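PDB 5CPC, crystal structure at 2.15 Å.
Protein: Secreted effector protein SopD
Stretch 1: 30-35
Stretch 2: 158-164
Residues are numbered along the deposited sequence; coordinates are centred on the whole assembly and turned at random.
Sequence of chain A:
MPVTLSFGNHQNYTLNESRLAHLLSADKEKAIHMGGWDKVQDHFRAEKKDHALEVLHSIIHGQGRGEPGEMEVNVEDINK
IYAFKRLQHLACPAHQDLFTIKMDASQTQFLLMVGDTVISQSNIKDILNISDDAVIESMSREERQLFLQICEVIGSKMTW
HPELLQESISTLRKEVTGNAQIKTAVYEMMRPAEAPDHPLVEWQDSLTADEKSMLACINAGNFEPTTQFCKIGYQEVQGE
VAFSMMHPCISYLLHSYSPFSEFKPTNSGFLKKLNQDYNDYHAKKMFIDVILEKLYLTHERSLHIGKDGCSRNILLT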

ATOM      1  N   LYS A  30      -9.489  -7.035  18.216  1.00 66.81           N
ATOM      2  CA  LYS A  30      -8.113  -7.394  18.720  1.00 66.97           C
ATOM      3  C   LYS A  30      -7.639  -6.466  19.874  1.00 65.61           C
ATOM      4  O   LYS A  30      -7.621  -5.232  19.722  1.00 64.47           O
ATOM      5  CB  LYS A  30      -7.109  -7.331  17.578  1.00 66.52           C
ATOM      6  CG  LYS A  30      -6.331  -8.612  17.345  1.00 71.65           C
ATOM      7  CD  LYS A  30      -5.054  -8.642  18.176  1.00 75.03           C
ATOM      8  CE  LYS A  30      -3.906  -9.342  17.418  1.00 76.82           C
ATOM      9  NZ  LYS A  30      -4.051 -10.830  17.187  1.00 75.50           N
ATOM     10  N   ALA A  31      -7.210  -7.079  20.987  1.00 64.42           N
ATOM     11  CA  ALA A  31      -6.794  -6.379  22.217  1.00 61.86           C
ATOM     12  C   ALA A  31      -5.854  -5.160  22.075  1.00 59.79           C
ATOM     13  O   ALA A  31      -4.718  -5.268  21.591  1.00 58.69           O
ATOM     14  CB  ALA A  31      -6.213  -7.390  23.251  1.00 63.37           C
ATOM     15  N   ILE A  32      -6.328  -4.003  22.537  1.00 57.52           N
ATOM     16  CA  ILE A  32      -5.482  -2.848  22.605  1.00 55.45           C
ATOM     17  C   ILE A  32      -4.839  -2.809  23.997  1.00 56.15           C
ATOM     18  O   ILE A  32      -5.491  -3.079  24.997  1.00 56.45           O
ATOM     19  CB  ILE A  32      -6.280  -1.623  22.370  1.00 55.49           C
ATOM     20  CG1 ILE A  32      -6.752  -1.632  20.899  1.00 53.27           C
ATOM     21  CG2 ILE A  32      -5.454  -0.391  22.805  1.00 52.94           C
ATOM     22  CD1 ILE A  32      -7.612  -0.446  20.522  1.00 52.42           C
ATOM     23  N   HIS A  33      -3.560  -2.465  24.049  1.00 55.21           N
ATOM     24  CA  HIS A  33      -2.792  -2.541  25.274  1.00 55.52           C
ATOM     25  C   HIS A  33      -2.173  -1.216  25.669  1.00 53.78           C
ATOM     26  O   HIS A  33      -1.671  -1.088  26.781  1.00 52.60           O
ATOM     27  CB  HIS A  33      -1.621  -3.541  25.097  1.00 57.75           C
ATOM     28  CG  HIS A  33      -2.023  -4.926  24.668  1.00 60.91           C
ATOM     29  ND1 HIS A  33      -2.763  -5.775  25.468  1.00 63.49           N
ATOM     30  CD2 HIS A  33      -1.733  -5.628  23.536  1.00 63.90           C
ATOM     31  CE1 HIS A  33      -2.927  -6.935  24.840  1.00 66.08           C
ATOM     32  NE2 HIS A  33      -2.314  -6.870  23.666  1.00 62.50           N
ATOM     33  N   MET A  34      -2.148  -0.245  24.752  1.00 51.36           N
ATOM     34  CA  MET A  34      -1.418   0.979  25.019  1.00 50.49           C
ATOM     35  C   MET A  34      -2.003   1.731  26.232  1.00 49.45           C
ATOM     36  O   MET A  34      -3.180   1.569  26.589  1.00 48.26           O
ATOM     37  CB  MET A  34      -1.496   1.856  23.818  1.00 50.06           C
ATOM     38  CG  MET A  34      -2.935   2.305  23.612  1.00 50.55           C
ATOM     39  SD  MET A  34      -3.129   3.210  22.087  1.00 58.71           S
ATOM     40  CE  MET A  34      -1.749   4.310  22.186  1.00 58.15           C
ATOM     41  N   GLY A  35      -1.200   2.563  26.865  1.00 49.88           N
ATOM     42  CA  GLY A  35      -1.694   3.316  28.060  1.00 49.52           C
ATOM     43  C   GLY A  35      -2.240   2.456  29.233  1.00 48.45           C
ATOM     44  O   GLY A  35      -3.120   2.921  29.966  1.00 48.18           O
TER
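Stretch 2 158-164: MTWHPEL

The packing of residues 158-164 of SopD against residues 30-35 is a small, mixed contact of apolar side chains and carbonyl oxygens that has no direct hydrogen bond across it and in which one water bridges the two backbones. It illustrates a general principle: where a helix ends, the chain exposes both side chains and unpaired carbonyls, and an irregular segment can use both. Stretch 1 is neither helix nor strand. Stretch 2 brings in the last turn of a helix through Trp160, leaves helical geometry at His161, and is helical again at Glu163 and Leu164. The two backbones come nearest at Ile32 and Trp160, whose CA atoms are 6.2 Å apart, and the contact buries 362 Å² in all, counting both sides.

Met34 is the residue most covered by the other stretch. Its CA-to-CB bond points toward stretch 2, and its SD lies 3.3 Å from Thr159 O and 3.9 Å from Trp160 CE3, approaching the indole at its edge rather than over its face. Beyond the sulfur, Met34 CE reaches Pro162 CG at 3.7 Å. The CA-to-CB bond of Ile32 points sideways, but with chi1 m and chi2 t, its side chain brings CD1 to 3.6 Å from Trp160 CB.

His161 behaves similarly: its CA-to-CB bond points away, yet the ring returns to set CE1 3.4 Å from Ala31 O. Within its own stretch, His161 ND1 donates a hydrogen bond to Glu163 OE1 at 2.9 Å. That carboxylate also serves the contact through its other oxygen. Water 1 accepts from His33 N at 2.7 Å and donates to Trp160 O and to Glu163 OE2, each 2.8 Å from the water oxygen, so a single molecule links an amide of the irregular segment to a helix-end carbonyl and a nearby acid.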

ATOM      1  N   MET A 158      -0.728   2.168  13.744  1.00 46.50           N
ATOM      2  CA  MET A 158       0.163   3.024  14.426  1.00 46.88           C
ATOM      3  C   MET A 158      -0.542   3.742  15.600  1.00 47.77           C
ATOM      4  O   MET A 158       0.146   4.220  16.497  1.00 48.18           O
ATOM      5  CB  MET A 158       0.734   4.042  13.479  1.00 48.50           C
ATOM      6  CG  MET A 158       1.862   3.543  12.567  1.00 50.53           C
ATOM      7  SD  MET A 158       2.394   4.989  11.610  1.00 62.60           S
ATOM      8  CE  MET A 158       4.099   4.649  11.501  1.00 58.55           C
ATOM      9  N   THR A 159      -1.882   3.766  15.586  1.00 45.94           N
ATOM     10  CA  THR A 159      -2.709   4.518  16.529  1.00 47.45           C
ATOM     11  C   THR A 159      -3.088   3.618  17.701  1.00 47.55           C
ATOM     12  O   THR A 159      -2.943   3.987  18.869  1.00 47.75           O
ATOM     13  CB  THR A 159      -3.982   5.054  15.806  1.00 46.86           C
ATOM     14  OG1 THR A 159      -3.593   6.101  14.907  1.00 48.87           O
ATOM     15  CG2 THR A 159      -5.042   5.592  16.775  1.00 49.04           C
ATOM     16  N   TRP A 160      -3.618   2.450  17.392  1.00 46.35           N
ATOM     17  CA  TRP A 160      -4.034   1.546  18.424  1.00 47.40           C
ATOM     18  C   TRP A 160      -2.957   0.520  18.807  1.00 48.71           C
ATOM     19  O   TRP A 160      -3.128  -0.156  19.842  1.00 48.19           O
ATOM     20  CB  TRP A 160      -5.355   0.844  18.066  1.00 47.39           C
ATOM     21  CG  TRP A 160      -6.465   1.802  17.800  1.00 49.28           C
ATOM     22  CD1 TRP A 160      -7.342   1.776  16.737  1.00 47.68           C
ATOM     23  CD2 TRP A 160      -6.818   2.960  18.588  1.00 50.98           C
ATOM     24  NE1 TRP A 160      -8.219   2.837  16.825  1.00 46.24           N
ATOM     25  CE2 TRP A 160      -7.926   3.587  17.932  1.00 51.89           C
ATOM     26  CE3 TRP A 160      -6.318   3.525  19.783  1.00 51.49           C
ATOM     27  CZ2 TRP A 160      -8.553   4.740  18.446  1.00 52.51           C
ATOM     28  CZ3 TRP A 160      -6.929   4.688  20.298  1.00 52.84           C
ATOM     29  CH2 TRP A 160      -8.036   5.290  19.618  1.00 52.49           C
ATOM     30  N   HIS A 161      -1.872   0.394  18.018  1.00 47.74           N
ATOM     31  CA  HIS A 161      -0.843  -0.626  18.333  1.00 49.13           C
ATOM     32  C   HIS A 161       0.541  -0.134  18.143  1.00 49.15           C
ATOM     33  O   HIS A 161       1.262  -0.702  17.315  1.00 49.94           O
ATOM     34  CB  HIS A 161      -1.008  -1.879  17.479  1.00 48.20           C
ATOM     35  CG  HIS A 161      -2.326  -2.510  17.675  1.00 49.47           C
ATOM     36  ND1 HIS A 161      -2.625  -3.235  18.807  1.00 51.58           N
ATOM     37  CD2 HIS A 161      -3.469  -2.431  16.953  1.00 47.98           C
ATOM     38  CE1 HIS A 161      -3.891  -3.619  18.750  1.00 54.00           C
ATOM     39  NE2 HIS A 161      -4.420  -3.159  17.627  1.00 53.53           N
ATOM     40  N   PRO A 162       0.906   0.911  18.891  1.00 48.71           N
ATOM     41  CA  PRO A 162       2.185   1.547  18.834  1.00 50.56           C
ATOM     42  C   PRO A 162       3.321   0.565  19.232  1.00 53.55           C
ATOM     43  O   PRO A 162       4.481   0.794  18.875  1.00 54.39           O
ATOM     44  CB  PRO A 162       2.039   2.678  19.869  1.00 51.39           C
ATOM     45  CG  PRO A 162       0.998   2.186  20.859  1.00 49.64           C
ATOM     46  CD  PRO A 162       0.036   1.490  19.945  1.00 48.86           C
ATOM     47  N   GLU A 163       2.974  -0.511  19.958  1.00 54.95           N
ATOM     48  CA  GLU A 163       3.944  -1.528  20.364  1.00 57.52           C
ATOM     49  C   GLU A 163       4.543  -2.089  19.081  1.00 58.05           C
ATOM     50  O   GLU A 163       5.747  -2.374  19.049  1.00 60.26           O
ATOM     51  CB  GLU A 163       3.294  -2.629  21.236  1.00 57.77           C
ATOM     52  CG  GLU A 163       2.149  -3.526  20.592  1.00 56.50           C
ATOM     53  CD  GLU A 163       0.710  -2.881  20.676  1.00 59.42           C
ATOM     54  OE1 GLU A 163      -0.297  -3.613  20.422  1.00 57.65           O
ATOM     55  OE2 GLU A 163       0.565  -1.659  20.995  1.00 54.71           O
ATOM     56  N   LEU A 164       3.716  -2.201  18.020  1.00 56.00           N
ATOM     57  CA  LEU A 164       4.161  -2.818  16.753  1.00 55.48           C
ATOM     58  C   LEU A 164       5.430  -2.204  16.242  1.00 56.32           C
ATOM     59  O   LEU A 164       6.336  -2.937  15.947  1.00 56.20           O
ATOM     60  CB  LEU A 164       3.113  -2.784  15.621  1.00 52.31           C
ATOM     61  CG  LEU A 164       1.986  -3.801  15.730  1.00 51.18           C
ATOM     62  CD1 LEU A 164       1.001  -3.633  14.581  1.00 48.79           C
ATOM     63  CD2 LEU A 164       2.506  -5.263  15.826  1.00 50.13           C
TER
HETATM   64  O   HOH W   1      -2.001  -1.319  22.108  1.00 34.05           O